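Local coordinates for conserved hypothetical protein (Sulfolobus solfataricus, PDB 2FNA) that binds ADP and magnesium in a P-loop nucleotide site and is probably an archaeal AAA+ ATPase whose cellular role is not established, at residues A[36-41]-A[206-211]; A[90-95]-A[132-137]; A[163-168]-A[197-202]. All coordinates share one frame; numbering follows the deposited sequence.

Interaction 1. Residues A[36-41]-A[206-211]; sequences LGLRRT and LKPFSR. With ADP (adenosine-5'-diphosphate), chain D.
With its chi1 of 51°, Thr-41 sets OG1 between its own backbone N and carbonyl carbon and CG2 beside the N; in Leu-206, chi1 -62° puts CG beside its own N. Beyond it, Leu-206 CD1 comes to 3.4 Å from Thr-41 O, while Thr-41 CB and CG2 rest against Leu-206 O. Thr-41 OG1 gives its proton to Leu-38 O at 2.6 Å, in the carbonyl plane, a bond that spans the type II turn 38-41 alongside a weak backbone bond from Thr-41 N to the same oxygen. The same turn presents amides to ADP: Arg-40 N reaches O2B at 2.7 Å, and Thr-41 N makes a weak bond to O1B. This fits a P-loop (Walker A) that begins at Gly-37.

The backbones are joined where the strands run out. Leu-206 N donates to Leu-36 O at 2.8 Å, a nearly straight bond (168°). Two residues past Leu-36, a water accepts from Leu-38 N and donates to Leu-206 O. Between them Gly-37 CA lies 3.4 Å from Leu-206 O, with backbone angles that suit a glycine. Farther along, Phe-209 turns its ring edge to the adenine, CZ standing 3.9 Å from ADP N6, and its ring also meets that of Phe-217.

The contact thus lies at the ends of the neighbouring parallel strands 32-37 and 202-206, with Leu-36 packed on helix 180-186, Phe-209 on helix 243-256, and Ser-210 at the N-cap of helix 211-225.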
loop_
_atom_site.group_PDB
_atom_site.type_symbol
_atom_site.label_atom_id
_atom_site.label_comp_id
_atom_site.label_asym_id
_atom_site.label_seq_id
_atom_site.Cartn_x
_atom_site.Cartn_y
_atom_site.Cartn_z
ATOM N N LEU A 36 -5.866 2.690 4.051
ATOM C CA LEU A 36 -5.264 1.547 4.717
ATOM C C LEU A 36 -5.811 0.207 4.212
ATOM O O LEU A 36 -6.848 0.134 3.558
ATOM C CB LEU A 36 -5.488 1.658 6.242
ATOM C CG LEU A 36 -5.139 3.010 6.884
ATOM C CD1 LEU A 36 -5.549 3.056 8.342
ATOM C CD2 LEU A 36 -3.661 3.296 6.767
ATOM N N GLY A 37 -5.091 -0.861 4.550
ATOM C CA GLY A 37 -5.456 -2.200 4.127
ATOM C C GLY A 37 -4.221 -3.014 3.819
ATOM O O GLY A 37 -3.211 -2.468 3.405
ATOM N N LEU A 38 -4.293 -4.324 4.055
ATOM C CA LEU A 38 -3.205 -5.217 3.681
ATOM C C LEU A 38 -2.966 -5.149 2.198
ATOM O O LEU A 38 -3.841 -4.727 1.413
ATOM C CB LEU A 38 -3.549 -6.659 4.053
ATOM C CG LEU A 38 -3.717 -6.933 5.549
ATOM C CD1 LEU A 38 -4.493 -8.286 5.801
ATOM C CD2 LEU A 38 -2.409 -6.953 6.266
ATOM N N ARG A 39 -1.791 -5.584 1.784
ATOM C CA ARG A 39 -1.554 -5.770 0.392
ATOM C C ARG A 39 -2.704 -6.496 -0.278
ATOM O O ARG A 39 -3.302 -7.412 0.278
ATOM C CB ARG A 39 -0.274 -6.538 0.137
ATOM C CG ARG A 39 0.925 -5.704 0.132
ATOM C CD ARG A 39 2.133 -6.516 -0.277
ATOM N NE ARG A 39 3.228 -6.197 0.604
ATOM C CZ ARG A 39 3.914 -5.068 0.573
ATOM N NH1 ARG A 39 3.645 -4.125 -0.332
ATOM N NH2 ARG A 39 4.885 -4.884 1.459
ATOM N N ARG A 40 -3.005 -6.042 -1.486
ATOM C CA ARG A 40 -3.977 -6.684 -2.384
ATOM C C ARG A 40 -5.412 -6.569 -1.949
ATOM O O ARG A 40 -6.254 -7.372 -2.372
ATOM C CB ARG A 40 -3.586 -8.143 -2.625
ATOM C CG ARG A 40 -2.406 -8.254 -3.513
ATOM C CD ARG A 40 -1.902 -9.675 -3.524
ATOM N NE ARG A 40 -1.188 -10.046 -2.301
ATOM C CZ ARG A 40 0.066 -9.710 -2.032
ATOM N NH1 ARG A 40 0.781 -8.975 -2.882
ATOM N NH2 ARG A 40 0.633 -10.138 -0.917
ATOM N N THR A 41 -5.714 -5.524 -1.175
ATOM C CA THR A 41 -7.083 -5.269 -0.717
ATOM C C THR A 41 -7.822 -4.212 -1.571
ATOM O O THR A 41 -9.001 -3.976 -1.368
ATOM C CB THR A 41 -7.158 -4.916 0.799
ATOM O OG1 THR A 41 -6.234 -3.878 1.103
ATOM C CG2 THR A 41 -6.846 -6.151 1.682
ATOM N N LEU A 206 -9.453 -0.842 3.756
ATOM C CA LEU A 206 -9.984 -1.968 3.000
ATOM C C LEU A 206 -9.643 -3.295 3.663
ATOM O O LEU A 206 -8.465 -3.658 3.801
ATOM C CB LEU A 206 -9.456 -1.941 1.593
ATOM C CG LEU A 206 -9.839 -0.703 0.775
ATOM C CD1 LEU A 206 -9.125 -0.715 -0.513
ATOM C CD2 LEU A 206 -11.312 -0.691 0.561
ATOM N N LYS A 207 -10.677 -3.994 4.097
ATOM C CA LYS A 207 -10.485 -5.266 4.782
ATOM C C LYS A 207 -10.616 -6.350 3.733
ATOM O O LYS A 207 -11.211 -6.121 2.688
ATOM C CB LYS A 207 -11.484 -5.415 5.966
ATOM C CG LYS A 207 -11.064 -4.527 7.172
ATOM C CD LYS A 207 -11.968 -4.663 8.338
ATOM C CE LYS A 207 -11.638 -3.629 9.431
ATOM N NZ LYS A 207 -10.201 -3.719 9.926
ATOM N N PRO A 208 -10.019 -7.521 3.982
ATOM C CA PRO A 208 -10.308 -8.687 3.177
ATOM C C PRO A 208 -11.803 -8.887 3.064
ATOM O O PRO A 208 -12.556 -8.531 3.997
ATOM C CB PRO A 208 -9.737 -9.831 4.022
ATOM C CG PRO A 208 -8.624 -9.211 4.747
ATOM C CD PRO A 208 -9.091 -7.830 5.075
ATOM N N PHE A 209 -12.244 -9.499 1.980
ATOM C CA PHE A 209 -13.630 -9.948 1.915
ATOM C C PHE A 209 -13.970 -10.967 3.001
ATOM O O PHE A 209 -13.181 -11.883 3.297
ATOM C CB PHE A 209 -13.937 -10.550 0.545
ATOM C CG PHE A 209 -13.819 -9.575 -0.617
ATOM C CD1 PHE A 209 -14.229 -8.271 -0.507
ATOM C CD2 PHE A 209 -13.366 -10.010 -1.847
ATOM C CE1 PHE A 209 -14.122 -7.394 -1.597
ATOM C CE2 PHE A 209 -13.286 -9.144 -2.946
ATOM C CZ PHE A 209 -13.684 -7.843 -2.818
ATOM N N SER A 210 -15.154 -10.800 3.608
ATOM C CA SER A 210 -15.764 -11.857 4.379
ATOM C C SER A 210 -16.164 -12.997 3.426
ATOM O O SER A 210 -16.046 -12.881 2.192
ATOM C CB SER A 210 -17.015 -11.325 5.058
ATOM O OG SER A 210 -18.008 -11.122 4.065
ATOM N N ARG A 211 -16.659 -14.093 3.996
ATOM C CA ARG A 211 -17.083 -15.256 3.216
ATOM C C ARG A 211 -18.127 -14.870 2.205
ATOM O O ARG A 211 -18.074 -15.276 1.037
ATOM C CB ARG A 211 -17.648 -16.340 4.125
ATOM C CG ARG A 211 -18.037 -17.585 3.411
ATOM C CD ARG A 211 -18.631 -18.602 4.381
ATOM N NE ARG A 211 -19.702 -19.407 3.778
ATOM C CZ ARG A 211 -20.922 -18.949 3.470
ATOM N NH1 ARG A 211 -21.267 -17.688 3.698
ATOM N NH2 ARG A 211 -21.815 -19.763 2.924
HETATM P PB ADP D . -3.473 -2.847 -3.082
HETATM O O1B ADP D . -4.304 -2.723 -1.845
HETATM O O2B ADP D . -2.359 -3.876 -2.915
HETATM O O3B ADP D . -3.044 -1.576 -3.736
HETATM P PA ADP D . -4.763 -3.332 -5.694
HETATM O O1A ADP D . -5.604 -2.136 -6.006
HETATM O O2A ADP D . -3.467 -3.297 -6.390
HETATM O O3A ADP D . -4.518 -3.629 -4.113
HETATM O "O5'" ADP D . -5.668 -4.603 -5.995
HETATM C "C5'" ADP D . -5.144 -5.942 -5.998
HETATM C "C4'" ADP D . -5.820 -6.761 -7.095
HETATM O "O4'" ADP D . -7.147 -7.105 -6.748
HETATM C "C3'" ADP D . -5.938 -6.062 -8.413
HETATM O "O3'" ADP D . -5.950 -7.081 -9.435
HETATM C "C2'" ADP D . -7.310 -5.426 -8.376
HETATM O "O2'" ADP D . -7.867 -5.240 -9.669
HETATM C "C1'" ADP D . -8.071 -6.476 -7.617
HETATM N N9 ADP D . -9.148 -5.986 -6.764
HETATM C C8 ADP D . -9.033 -5.658 -5.458
HETATM N N7 ADP D . -10.221 -5.317 -4.961
HETATM C C5 ADP D . -11.121 -5.403 -5.970
HETATM C C6 ADP D . -12.574 -5.189 -6.144
HETATM N N6 ADP D . -13.330 -4.766 -5.109
HETATM N N1 ADP D . -13.129 -5.432 -7.365
HETATM C C2 ADP D . -12.399 -5.867 -8.409
HETATM N N3 ADP D . -11.076 -6.091 -8.323
HETATM C C4 ADP D . -10.414 -5.883 -7.151
HETATM O O HOH W 1 -7.021 -5.190 5.185
#

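Interaction 2. Residues A[90-95]-A[132-137]; sequences KRLPSL and EQASKD
Leu-92 lays its two methyl groups over the backbone and side chain of the 134-135 corner: CD2 comes to 3.6 Å from Ala-134 O, and CD1 to 3.9 Å from Ser-135 CB. The contact joins two connections of the P-loop NTPase fold, the turn between helices 74-91 and 95-98 and the chain leaving helix 124-133 toward strand 139-144. With chi1 at -70°, Leu-92 CG stands beside its own backbone N, and chi2 of 180° sets CD1 anti to CA.

Ala-134 fills the middle. Its CB faces the 92-95 turn, touching Leu-95 CA and Ser-94 OG, each at 3.6 Å, and both CB and CD1 of Leu-95 at 3.9 Å, with Leu-92 CD1 a little farther off. Such a small side chain lets the backbones draw together, the CA atoms of Leu-95 and Ala-134 being 5.0 Å apart. The turn itself is closed by a backbone bond from Leu-95 N to Leu-92 O.

The contact is van der Waals in kind, methyls meeting each other and the polar atoms of Ala-134 and Ser-135. Leu-95 is buried, packing on Leu-88 and Val-89 of helix 74-91 and on Ser-130 and Phe-131 of helix 124-133. Nearer the surface, the opposite charges of Arg-91 and Asp-137 remain apart, and Arg-91 NH2 bonds instead to Asn-55 O. At the other border, Ser-94 OG lies 3.2 Å from Ala-134 O but at an angle too poor for a hydrogen bond.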
loop_
_atom_site.group_PDB
_atom_site.type_symbol
_atom_site.label_atom_id
_atom_site.label_comp_id
_atom_site.label_asym_id
_atom_site.label_seq_id
_atom_site.Cartn_x
_atom_site.Cartn_y
_atom_site.Cartn_z
ATOM N N LYS A 90 0.958 19.728 -18.406
ATOM C CA LYS A 90 0.034 19.511 -19.500
ATOM C C LYS A 90 -1.408 19.810 -19.093
ATOM O O LYS A 90 -2.153 20.367 -19.893
ATOM C CB LYS A 90 0.138 18.080 -20.032
ATOM C CG LYS A 90 1.460 17.785 -20.704
ATOM C CD LYS A 90 1.513 16.367 -21.235
ATOM C CE LYS A 90 2.657 16.191 -22.230
ATOM N NZ LYS A 90 2.796 14.773 -22.682
ATOM N N ARG A 91 -1.812 19.442 -17.873
ATOM C CA ARG A 91 -3.145 19.814 -17.369
ATOM C C ARG A 91 -3.210 21.242 -16.831
ATOM O O ARG A 91 -4.267 21.870 -16.895
ATOM C CB ARG A 91 -3.653 18.853 -16.283
ATOM C CG ARG A 91 -4.927 19.370 -15.567
ATOM C CD ARG A 91 -6.006 18.315 -15.384
ATOM N NE ARG A 91 -7.268 18.918 -14.925
ATOM C CZ ARG A 91 -8.333 18.224 -14.519
ATOM N NH1 ARG A 91 -8.311 16.890 -14.517
ATOM N NH2 ARG A 91 -9.428 18.866 -14.113
ATOM N N LEU A 92 -2.115 21.747 -16.271
ATOM C CA LEU A 92 -2.109 23.089 -15.677
ATOM C C LEU A 92 -1.173 24.043 -16.426
ATOM O O LEU A 92 -0.084 24.339 -15.950
ATOM C CB LEU A 92 -1.743 23.035 -14.183
ATOM C CG LEU A 92 -2.741 22.423 -13.179
ATOM C CD1 LEU A 92 -2.163 22.493 -11.770
ATOM C CD2 LEU A 92 -4.124 23.082 -13.193
ATOM N N PRO A 93 -1.615 24.551 -17.597
ATOM C CA PRO A 93 -0.866 25.540 -18.377
ATOM C C PRO A 93 -0.059 26.598 -17.593
ATOM O O PRO A 93 1.063 26.910 -17.997
ATOM C CB PRO A 93 -1.968 26.217 -19.196
ATOM C CG PRO A 93 -2.904 25.113 -19.487
ATOM C CD PRO A 93 -2.876 24.197 -18.281
ATOM N N SER A 94 -0.615 27.147 -16.510
ATOM C CA SER A 94 0.059 28.222 -15.753
ATOM C C SER A 94 1.063 27.704 -14.719
ATOM O O SER A 94 1.641 28.492 -13.962
ATOM C CB SER A 94 -0.964 29.116 -15.043
ATOM O OG SER A 94 -1.703 28.399 -14.067
ATOM N N LEU A 95 1.256 26.390 -14.671
ATOM C CA LEU A 95 2.198 25.807 -13.720
ATOM C C LEU A 95 3.634 26.034 -14.170
ATOM O O LEU A 95 4.473 26.438 -13.374
ATOM C CB LEU A 95 1.939 24.314 -13.553
ATOM C CG LEU A 95 2.795 23.551 -12.533
ATOM C CD1 LEU A 95 2.829 24.268 -11.209
ATOM C CD2 LEU A 95 2.232 22.186 -12.361
ATOM N N GLU A 132 -0.801 24.909 -6.119
ATOM C CA GLU A 132 -1.978 25.634 -5.629
ATOM C C GLU A 132 -2.154 26.966 -6.344
ATOM O O GLU A 132 -3.277 27.317 -6.689
ATOM C CB GLU A 132 -1.939 25.796 -4.094
ATOM C CG GLU A 132 -2.832 26.914 -3.560
ATOM C CD GLU A 132 -3.292 26.731 -2.133
ATOM O OE1 GLU A 132 -3.438 25.576 -1.695
ATOM O OE2 GLU A 132 -3.556 27.762 -1.467
ATOM N N GLN A 133 -1.064 27.697 -6.591
ATOM C CA GLN A 133 -1.139 28.939 -7.391
ATOM C C GLN A 133 -1.656 28.722 -8.815
ATOM O O GLN A 133 -2.367 29.568 -9.363
ATOM C CB GLN A 133 0.224 29.648 -7.472
ATOM C CG GLN A 133 0.315 30.937 -6.652
ATOM C CD GLN A 133 0.630 30.702 -5.169
ATOM O OE1 GLN A 133 1.508 31.363 -4.601
ATOM N NE2 GLN A 133 -0.086 29.764 -4.538
ATOM N N ALA A 134 -1.286 27.583 -9.401
ATOM C CA ALA A 134 -1.583 27.264 -10.790
ATOM C C ALA A 134 -2.996 26.659 -11.023
ATOM O O ALA A 134 -3.403 26.445 -12.168
ATOM C CB ALA A 134 -0.507 26.312 -11.327
ATOM N N SER A 135 -3.736 26.401 -9.947
ATOM C CA SER A 135 -4.967 25.622 -10.019
ATOM C C SER A 135 -6.100 26.369 -9.312
ATOM O O SER A 135 -5.918 26.859 -8.200
ATOM C CB SER A 135 -4.748 24.246 -9.368
ATOM O OG SER A 135 -5.718 23.300 -9.793
ATOM N N LYS A 136 -7.257 26.452 -9.963
ATOM C CA LYS A 136 -8.475 26.977 -9.336
ATOM C C LYS A 136 -9.113 25.889 -8.481
ATOM O O LYS A 136 -9.818 26.172 -7.513
ATOM C CB LYS A 136 -9.479 27.449 -10.414
ATOM N N ASP A 137 -8.826 24.645 -8.832
ATOM C CA ASP A 137 -9.422 23.471 -8.195
ATOM C C ASP A 137 -8.435 22.808 -7.227
ATOM O O ASP A 137 -7.254 23.144 -7.225
ATOM C CB ASP A 137 -9.824 22.480 -9.292
ATOM C CG ASP A 137 -10.718 23.122 -10.367
ATOM O OD1 ASP A 137 -11.818 23.581 -10.004
ATOM O OD2 ASP A 137 -10.316 23.174 -11.555
#

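Interaction 3. Residues A[163-168]-A[197-202]; sequences YAYDNL and FGRAFS. With EDO (1,2-ethanediol), chain F.
The Tyr-165 ring carries Arg-199 CB over one face and meets Ala-200 O at its edge, in plane. The methylene makes a CH-pi contact, 4.0 Å from the ring centroid and displaced toward the CZ side, while the arginine chain continues past CE1 and CD1. The guanidinium is turned 80° from the ring plane and has the Asp-166 carboxylate at its own edge. The Phe-201 ring, which has Arg-199 O over one face, touches Tyr-165 CE2 through CD1 at its edge.

Tyr-165 CG lies anti to the backbone N (chi1 -169°); the CB bond already points toward 197-202, and at the far end the phenol OH donates to Ala-200 O at 2.7 Å, in the carbonyl plane and on a lone pair. Arg-199, extended from CG to NE, grips Asp-166 side-on: NE donates to OD1 at 3.0 Å, almost straight at 171°, and NH2 to OD2 at 3.0 Å. Both oxygens use their syn lone pairs, though the carboxylate and guanidinium are not coplanar and OD2 is tilted from the guanidinium plane. This two-bond salt bridge should limit rotation of the arginine end.

Together these bonds tie the last turn of helix 158-167 to the chain entering edge strand 202-206. Tyr-165 and Phe-201 both also pack on Ile-32 of the adjacent strand 32-37, an arrangement that belongs to the helix-flanked parallel sheet of a P-loop NTPase, here at its surface.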
loop_
_atom_site.group_PDB
_atom_site.type_symbol
_atom_site.label_atom_id
_atom_site.label_comp_id
_atom_site.label_asym_id
_atom_site.label_seq_id
_atom_site.Cartn_x
_atom_site.Cartn_y
_atom_site.Cartn_z
ATOM N N TYR A 163 2.826 22.226 6.746
ATOM C CA TYR A 163 2.601 23.539 6.159
ATOM C C TYR A 163 1.389 23.540 5.190
ATOM O O TYR A 163 0.537 24.432 5.231
ATOM C CB TYR A 163 3.875 24.059 5.467
ATOM C CG TYR A 163 3.625 25.368 4.760
ATOM C CD1 TYR A 163 3.527 26.539 5.484
ATOM C CD2 TYR A 163 3.398 25.419 3.380
ATOM C CE1 TYR A 163 3.252 27.743 4.871
ATOM C CE2 TYR A 163 3.111 26.633 2.750
ATOM C CZ TYR A 163 3.040 27.788 3.511
ATOM O OH TYR A 163 2.760 29.013 2.945
ATOM N N ALA A 164 1.345 22.544 4.316
ATOM C CA ALA A 164 0.245 22.344 3.403
ATOM C C ALA A 164 -1.056 22.086 4.149
ATOM O O ALA A 164 -2.081 22.728 3.883
ATOM C CB ALA A 164 0.562 21.162 2.468
ATOM N N TYR A 165 -1.008 21.139 5.078
ATOM C CA TYR A 165 -2.158 20.804 5.918
ATOM C C TYR A 165 -2.757 22.055 6.540
ATOM O O TYR A 165 -3.967 22.295 6.429
ATOM C CB TYR A 165 -1.751 19.773 7.011
ATOM C CG TYR A 165 -2.939 19.181 7.762
ATOM C CD1 TYR A 165 -3.681 19.957 8.644
ATOM C CD2 TYR A 165 -3.300 17.863 7.592
ATOM C CE1 TYR A 165 -4.756 19.429 9.324
ATOM C CE2 TYR A 165 -4.376 17.330 8.254
ATOM C CZ TYR A 165 -5.106 18.128 9.116
ATOM O OH TYR A 165 -6.157 17.596 9.783
ATOM N N ASP A 166 -1.921 22.858 7.200
ATOM C CA ASP A 166 -2.417 24.063 7.879
ATOM C C ASP A 166 -2.735 25.241 6.931
ATOM O O ASP A 166 -3.646 26.021 7.216
ATOM C CB ASP A 166 -1.451 24.527 8.986
ATOM C CG ASP A 166 -1.267 23.482 10.101
ATOM O OD1 ASP A 166 -2.106 22.552 10.244
ATOM O OD2 ASP A 166 -0.261 23.595 10.836
ATOM N N ASN A 167 -2.022 25.349 5.801
ATOM C CA ASN A 167 -2.064 26.584 4.972
ATOM C C ASN A 167 -2.437 26.476 3.483
ATOM O O ASN A 167 -2.832 27.478 2.881
ATOM C CB ASN A 167 -0.715 27.291 5.070
ATOM C CG ASN A 167 -0.302 27.521 6.499
ATOM O OD1 ASN A 167 -0.861 28.375 7.176
ATOM N ND2 ASN A 167 0.643 26.718 6.989
ATOM N N LEU A 168 -2.267 25.303 2.881
ATOM C CA LEU A 168 -2.540 25.108 1.444
ATOM C C LEU A 168 -3.867 24.379 1.339
ATOM O O LEU A 168 -3.952 23.150 1.464
ATOM C CB LEU A 168 -1.383 24.368 0.742
ATOM C CG LEU A 168 0.011 25.028 0.831
ATOM C CD1 LEU A 168 1.058 24.225 0.106
ATOM C CD2 LEU A 168 0.003 26.443 0.278
ATOM N N PHE A 197 1.569 16.111 14.418
ATOM C CA PHE A 197 0.956 15.667 15.653
ATOM C C PHE A 197 -0.387 16.361 15.908
ATOM O O PHE A 197 -0.478 17.570 15.792
ATOM C CB PHE A 197 1.861 15.899 16.846
ATOM C CG PHE A 197 1.304 15.327 18.122
ATOM C CD1 PHE A 197 1.392 13.961 18.377
ATOM C CD2 PHE A 197 0.646 16.134 19.036
ATOM C CE1 PHE A 197 0.852 13.419 19.543
ATOM C CE2 PHE A 197 0.115 15.589 20.214
ATOM C CZ PHE A 197 0.228 14.226 20.453
ATOM N N GLY A 198 -1.415 15.587 16.273
ATOM C CA GLY A 198 -2.679 16.158 16.729
ATOM C C GLY A 198 -3.634 16.547 15.615
ATOM O O GLY A 198 -4.734 17.026 15.883
ATOM N N ARG A 199 -3.224 16.312 14.364
ATOM C CA ARG A 199 -4.025 16.649 13.194
ATOM C C ARG A 199 -4.774 15.432 12.713
ATOM O O ARG A 199 -4.203 14.364 12.623
ATOM C CB ARG A 199 -3.106 17.200 12.102
ATOM C CG ARG A 199 -2.522 18.520 12.526
ATOM C CD ARG A 199 -1.363 18.964 11.682
ATOM N NE ARG A 199 -1.004 20.337 12.026
ATOM C CZ ARG A 199 -0.342 20.706 13.130
ATOM N NH1 ARG A 199 0.087 19.821 14.048
ATOM N NH2 ARG A 199 -0.091 21.994 13.324
ATOM N N ALA A 200 -6.053 15.567 12.404
ATOM C CA ALA A 200 -6.837 14.389 12.052
ATOM C C ALA A 200 -6.685 14.051 10.568
ATOM O O ALA A 200 -6.576 14.941 9.725
ATOM C CB ALA A 200 -8.304 14.555 12.450
ATOM N N PHE A 201 -6.600 12.749 10.282
ATOM C CA PHE A 201 -6.595 12.238 8.926
ATOM C C PHE A 201 -7.926 11.578 8.638
ATOM O O PHE A 201 -8.430 10.828 9.473
ATOM C CB PHE A 201 -5.485 11.201 8.759
ATOM C CG PHE A 201 -4.120 11.679 9.201
ATOM C CD1 PHE A 201 -3.747 13.008 9.070
ATOM C CD2 PHE A 201 -3.197 10.780 9.724
ATOM C CE1 PHE A 201 -2.497 13.443 9.477
ATOM C CE2 PHE A 201 -1.926 11.207 10.111
ATOM C CZ PHE A 201 -1.588 12.544 9.988
ATOM N N SER A 202 -8.500 11.861 7.470
ATOM C CA SER A 202 -9.654 11.122 6.973
ATOM C C SER A 202 -9.127 9.757 6.537
ATOM O O SER A 202 -8.241 9.663 5.650
ATOM C CB SER A 202 -10.303 11.826 5.790
ATOM O OG SER A 202 -11.442 11.113 5.326
HETATM C C1 EDO F . -6.072 9.176 14.027
HETATM O O1 EDO F . -6.057 7.816 13.514
HETATM C C2 EDO F . -5.687 10.250 13.011
HETATM O O2 EDO F . -6.829 11.084 12.761
#

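Overall arrangement
All three contacts belong to the ATPase domain and lie at different distances from its nucleotide. Interaction 1 holds part of the ADP pocket, with the Thr-41 side chain about 8 Å from the bound magnesium ion. Strand 202-206 links it to interaction 3: residues 197-202 lead into the strand and 206-211 leave it, so the two contacts mark its opposite ends, with centres 27 Å apart. Interaction 2 lies farther off, its centre 35 Å from that of interaction 1, and includes none of the pocket. It meets interaction 3 where Glu-132 OE1 packs 3.3 Å from Leu-168 C, as that oxygen accepts from Arg-170 N just beyond, bringing together the ends of helices 124-133 and 158-167.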